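Local coordinates for uncharacterized protein A6V7T0 (Pseudomonas aeruginosa, PDB 3K12) that is of unknown function but belongs to the YjgF-like family of small alpha/beta proteins and is found as a three-chain assembly, at residues D[25-31]-D[103-109]. Sequence-based numbering, arbitrary orientation.
Sequences GQVADDP and RWRVEMI
The backbone N of Gln26 gives its hydrogen to Met108 O at 2.8 Å, and Met108 N returns a bond to Gln26 O at 3.0 Å, the reciprocal couple of an antiparallel hydrogen-bonded pair. Gln26 O also receives the CA-H of Glu107 (CA to O 3.2 Å). Where Gly25 lacks a side chain, the extended Glu107 lays its carboxylate beside the glycine: CG stands anti to the backbone N (chi1 179°), and OE1 comes 3.3 Å from Gly25 CA while also hydrogen-bonding a bound glycerol. The pair joins strands 20-26 and 106-113 at the middle of the YjgF-like sheet, and helix 35-52 packs on the Gln26 face, where Asn45 holds Gln26 OE1. Past the Gln26-Met108 pair the two segments diverge, and water enters: one molecule accepts from Ala28 N and donates to Val106 O, continuing the pairing at one remove, and a second links Ala28 O to Trp104 NE1. Branched Val27 suits the broad Trp104 indole, laying both methyls over one face; CG1 lies 3.8 Å from the centroid of the six-membered ring, 18° off its normal, a CH-pi contact. Pro31 meets the same indole at its edge through CB, whereas its CG sits over the centre of the Arg103 guanidinium, 3.6 Å from CZ; the flat face of that group accepts the proline ring, while Arg103 NH2 makes a salt bridge to Asp101.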
ATOM      1  N   GLY D  25      -0.259  -9.953   2.065  1.00 12.67           N
ATOM      2  CA  GLY D  25       0.503 -10.339   0.893  1.00 13.13           C
ATOM      3  C   GLY D  25       0.110 -11.710   0.388  1.00 13.08           C
ATOM      4  O   GLY D  25       0.168 -12.716   1.121  1.00 14.41           O
ATOM      5  N   GLN D  26      -0.324 -11.744  -0.861  1.00 12.36           N
ATOM      6  CA  GLN D  26      -0.763 -12.987  -1.501  1.00 13.03           C
ATOM      7  C   GLN D  26       0.221 -13.412  -2.567  1.00 13.04           C
ATOM      8  O   GLN D  26       0.518 -12.640  -3.494  1.00 13.11           O
ATOM      9  CB  GLN D  26      -2.122 -12.761  -2.156  1.00 13.46           C
ATOM     10  CG  GLN D  26      -3.267 -12.539  -1.164  1.00 13.87           C
ATOM     11  CD  GLN D  26      -3.453 -13.717  -0.250  1.00 18.67           C
ATOM     12  OE1 GLN D  26      -3.619 -14.833  -0.711  1.00 22.64           O
ATOM     13  NE2 GLN D  26      -3.408 -13.479   1.066  1.00 18.71           N
ATOM     14  N   VAL D  27       0.717 -14.650  -2.453  1.00 13.30           N
ATOM     15  CA  VAL D  27       1.635 -15.233  -3.446  1.00 15.03           C
ATOM     16  C   VAL D  27       1.091 -16.603  -3.876  1.00 15.96           C
ATOM     17  O   VAL D  27       0.189 -17.131  -3.237  1.00 15.99           O
ATOM     18  CB  VAL D  27       3.059 -15.388  -2.904  1.00 16.14           C
ATOM     19  CG1 VAL D  27       3.614 -14.023  -2.501  1.00 17.38           C
ATOM     20  CG2 VAL D  27       3.068 -16.339  -1.709  1.00 18.02           C
ATOM     21  N   ALA D  28       1.633 -17.153  -4.957  1.00 17.27           N
ATOM     22  CA  ALA D  28       1.122 -18.422  -5.487  1.00 19.22           C
ATOM     23  C   ALA D  28       1.507 -19.576  -4.573  1.00 20.64           C
ATOM     24  O   ALA D  28       2.672 -19.724  -4.227  1.00 21.21           O
ATOM     25  CB  ALA D  28       1.689 -18.662  -6.888  1.00 18.32           C
ATOM     26  N   ASP D  29       0.517 -20.388  -4.206  1.00 22.96           N
ATOM     27  CA  ASP D  29       0.759 -21.637  -3.465  1.00 25.67           C
ATOM     28  C   ASP D  29       1.742 -22.555  -4.199  1.00 25.98           C
ATOM     29  O   ASP D  29       2.577 -23.217  -3.572  1.00 26.42           O
ATOM     30  CB  ASP D  29      -0.550 -22.387  -3.266  1.00 26.23           C
ATOM     31  CG  ASP D  29      -1.305 -21.934  -2.032  1.00 31.08           C
ATOM     32  OD1 ASP D  29      -0.725 -21.204  -1.193  1.00 34.64           O
ATOM     33  OD2 ASP D  29      -2.493 -22.321  -1.893  1.00 36.41           O
ATOM     34  N   ASP D  30       1.640 -22.598  -5.521  1.00 26.76           N
ATOM     35  CA  ASP D  30       2.585 -23.365  -6.322  1.00 27.08           C
ATOM     36  C   ASP D  30       3.328 -22.414  -7.248  1.00 26.13           C
ATOM     37  O   ASP D  30       2.830 -22.117  -8.322  1.00 24.93           O
ATOM     38  CB  ASP D  30       1.867 -24.452  -7.134  1.00 28.09           C
ATOM     39  CG  ASP D  30       2.788 -25.126  -8.155  1.00 29.52           C
ATOM     40  OD1 ASP D  30       4.020 -24.920  -8.100  1.00 29.95           O
ATOM     41  OD2 ASP D  30       2.253 -25.848  -9.022  1.00 34.17           O
ATOM     42  N   PRO D  31       4.519 -21.950  -6.832  1.00 26.83           N
ATOM     43  CA  PRO D  31       5.236 -20.956  -7.628  1.00 27.16           C
ATOM     44  C   PRO D  31       6.163 -21.502  -8.718  1.00 28.16           C
ATOM     45  O   PRO D  31       7.087 -20.806  -9.133  1.00 28.51           O
ATOM     46  CB  PRO D  31       6.050 -20.198  -6.576  1.00 27.50           C
ATOM     47  CG  PRO D  31       6.345 -21.225  -5.530  1.00 27.49           C
ATOM     48  CD  PRO D  31       5.250 -22.269  -5.588  1.00 26.70           C
ATOM     49  N   ARG D 103      11.153 -17.715  -6.263  1.00 20.84           N
ATOM     50  CA  ARG D 103      10.226 -18.401  -7.154  1.00 20.78           C
ATOM     51  C   ARG D 103       8.947 -17.593  -7.412  1.00 19.95           C
ATOM     52  O   ARG D 103       8.257 -17.842  -8.386  1.00 20.88           O
ATOM     53  CB  ARG D 103       9.814 -19.775  -6.611  1.00 21.17           C
ATOM     54  CG  ARG D 103      10.928 -20.830  -6.554  1.00 22.87           C
ATOM     55  CD  ARG D 103      10.448 -22.095  -5.795  1.00 25.09           C
ATOM     56  NE  ARG D 103       9.962 -21.773  -4.449  1.00 26.77           N
ATOM     57  CZ  ARG D 103       9.147 -22.526  -3.714  1.00 27.18           C
ATOM     58  NH1 ARG D 103       8.689 -23.694  -4.166  1.00 27.43           N
ATOM     59  NH2 ARG D 103       8.777 -22.099  -2.512  1.00 27.01           N
ATOM     60  N   TRP D 104       8.623 -16.650  -6.522  1.00 19.44           N
ATOM     61  CA  TRP D 104       7.406 -15.862  -6.654  1.00 18.90           C
ATOM     62  C   TRP D 104       7.566 -14.833  -7.759  1.00 18.26           C
ATOM     63  O   TRP D 104       8.535 -14.074  -7.746  1.00 19.92           O
ATOM     64  CB  TRP D 104       7.158 -15.106  -5.353  1.00 18.47           C
ATOM     65  CG  TRP D 104       6.881 -16.001  -4.172  1.00 18.41           C
ATOM     66  CD1 TRP D 104       6.495 -17.319  -4.194  1.00 19.86           C
ATOM     67  CD2 TRP D 104       6.951 -15.625  -2.799  1.00 19.55           C
ATOM     68  NE1 TRP D 104       6.328 -17.784  -2.905  1.00 19.35           N
ATOM     69  CE2 TRP D 104       6.601 -16.760  -2.031  1.00 18.65           C
ATOM     70  CE3 TRP D 104       7.271 -14.436  -2.138  1.00 19.35           C
ATOM     71  CZ2 TRP D 104       6.567 -16.732  -0.635  1.00 20.71           C
ATOM     72  CZ3 TRP D 104       7.244 -14.416  -0.739  1.00 19.19           C
ATOM     73  CH2 TRP D 104       6.904 -15.554  -0.015  1.00 19.80           C
ATOM     74  N   ARG D 105       6.625 -14.796  -8.701  1.00 17.73           N
ATOM     75  CA  ARG D 105       6.728 -13.857  -9.814  1.00 17.22           C
ATOM     76  C   ARG D 105       5.915 -12.607  -9.504  1.00 16.80           C
ATOM     77  O   ARG D 105       6.110 -11.571 -10.150  1.00 17.01           O
ATOM     78  CB  ARG D 105       6.231 -14.490 -11.130  1.00 17.68           C
ATOM     79  CG  ARG D 105       7.151 -15.604 -11.643  1.00 19.05           C
ATOM     80  CD  ARG D 105       6.631 -16.249 -12.925  1.00 20.58           C
ATOM     81  NE  ARG D 105       7.621 -17.234 -13.382  1.00 22.83           N
ATOM     82  CZ  ARG D 105       8.718 -16.952 -14.083  1.00 24.24           C
ATOM     83  NH1 ARG D 105       8.985 -15.718 -14.496  1.00 25.45           N
ATOM     84  NH2 ARG D 105       9.563 -17.932 -14.396  1.00 26.30           N
ATOM     85  N   VAL D 106       5.029 -12.697  -8.514  1.00 15.85           N
ATOM     86  CA  VAL D 106       4.149 -11.576  -8.208  1.00 15.58           C
ATOM     87  C   VAL D 106       3.568 -11.752  -6.807  1.00 15.20           C
ATOM     88  O   VAL D 106       3.404 -12.868  -6.305  1.00 14.33           O
ATOM     89  CB  VAL D 106       3.010 -11.425  -9.267  1.00 15.38           C
ATOM     90  CG1 VAL D 106       2.080 -12.640  -9.294  1.00 16.32           C
ATOM     91  CG2 VAL D 106       2.240 -10.104  -9.071  1.00 18.11           C
ATOM     92  N   GLU D 107       3.274 -10.625  -6.171  1.00 14.50           N
ATOM     93  CA  GLU D 107       2.633 -10.610  -4.877  1.00 14.25           C
ATOM     94  C   GLU D 107       1.625  -9.478  -4.886  1.00 13.54           C
ATOM     95  O   GLU D 107       1.919  -8.404  -5.419  1.00 14.62           O
ATOM     96  CB  GLU D 107       3.665 -10.404  -3.776  1.00 14.86           C
ATOM     97  CG  GLU D 107       3.047 -10.351  -2.363  1.00 16.30           C
ATOM     98  CD  GLU D 107       4.067 -10.495  -1.225  1.00 19.93           C
ATOM     99  OE1 GLU D 107       3.649 -10.363  -0.035  1.00 21.73           O
ATOM    100  OE2 GLU D 107       5.257 -10.760  -1.486  1.00 20.98           O
HETATM  101  N   MSE D 108       0.441  -9.716  -4.333  1.00 12.09           N
HETATM  102  CA  MSE D 108      -0.628  -8.699  -4.299  1.00 12.26           C
HETATM  103  C   MSE D 108      -1.059  -8.439  -2.873  1.00 12.58           C
HETATM  104  O   MSE D 108      -1.081  -9.362  -2.030  1.00 13.63           O
HETATM  105  CB  MSE D 108      -1.832  -9.176  -5.065  1.00 12.68           C
HETATM  106  CG  MSE D 108      -1.537  -9.207  -6.560  1.00 14.65           C
HETATM  107 SE   MSE D 108      -3.127  -9.617  -7.578  1.00 20.46          SE
HETATM  108  CE  MSE D 108      -2.339  -9.831  -9.331  1.00 21.36           C
ATOM    109  N   ILE D 109      -1.455  -7.193  -2.618  1.00 11.34           N
ATOM    110  CA  ILE D 109      -1.940  -6.746  -1.302  1.00 11.32           C
ATOM    111  C   ILE D 109      -3.249  -6.009  -1.531  1.00 10.86           C
ATOM    112  O   ILE D 109      -3.324  -5.138  -2.415  1.00 11.19           O
ATOM    113  CB  ILE D 109      -0.937  -5.767  -0.623  1.00 11.00           C
ATOM    114  CG1 ILE D 109       0.491  -6.289  -0.727  1.00 13.72           C
ATOM    115  CG2 ILE D 109      -1.349  -5.546   0.845  1.00 13.21           C
ATOM    116  CD1 ILE D 109       1.584  -5.203  -0.449  1.00 16.10           C
TER
HETATM  117  O   HOH W   1       3.564 -15.683  -6.414  1.00 18.60           O
HETATM  118  O   HOH W   2       4.674 -20.182  -2.286  1.00 25.59           O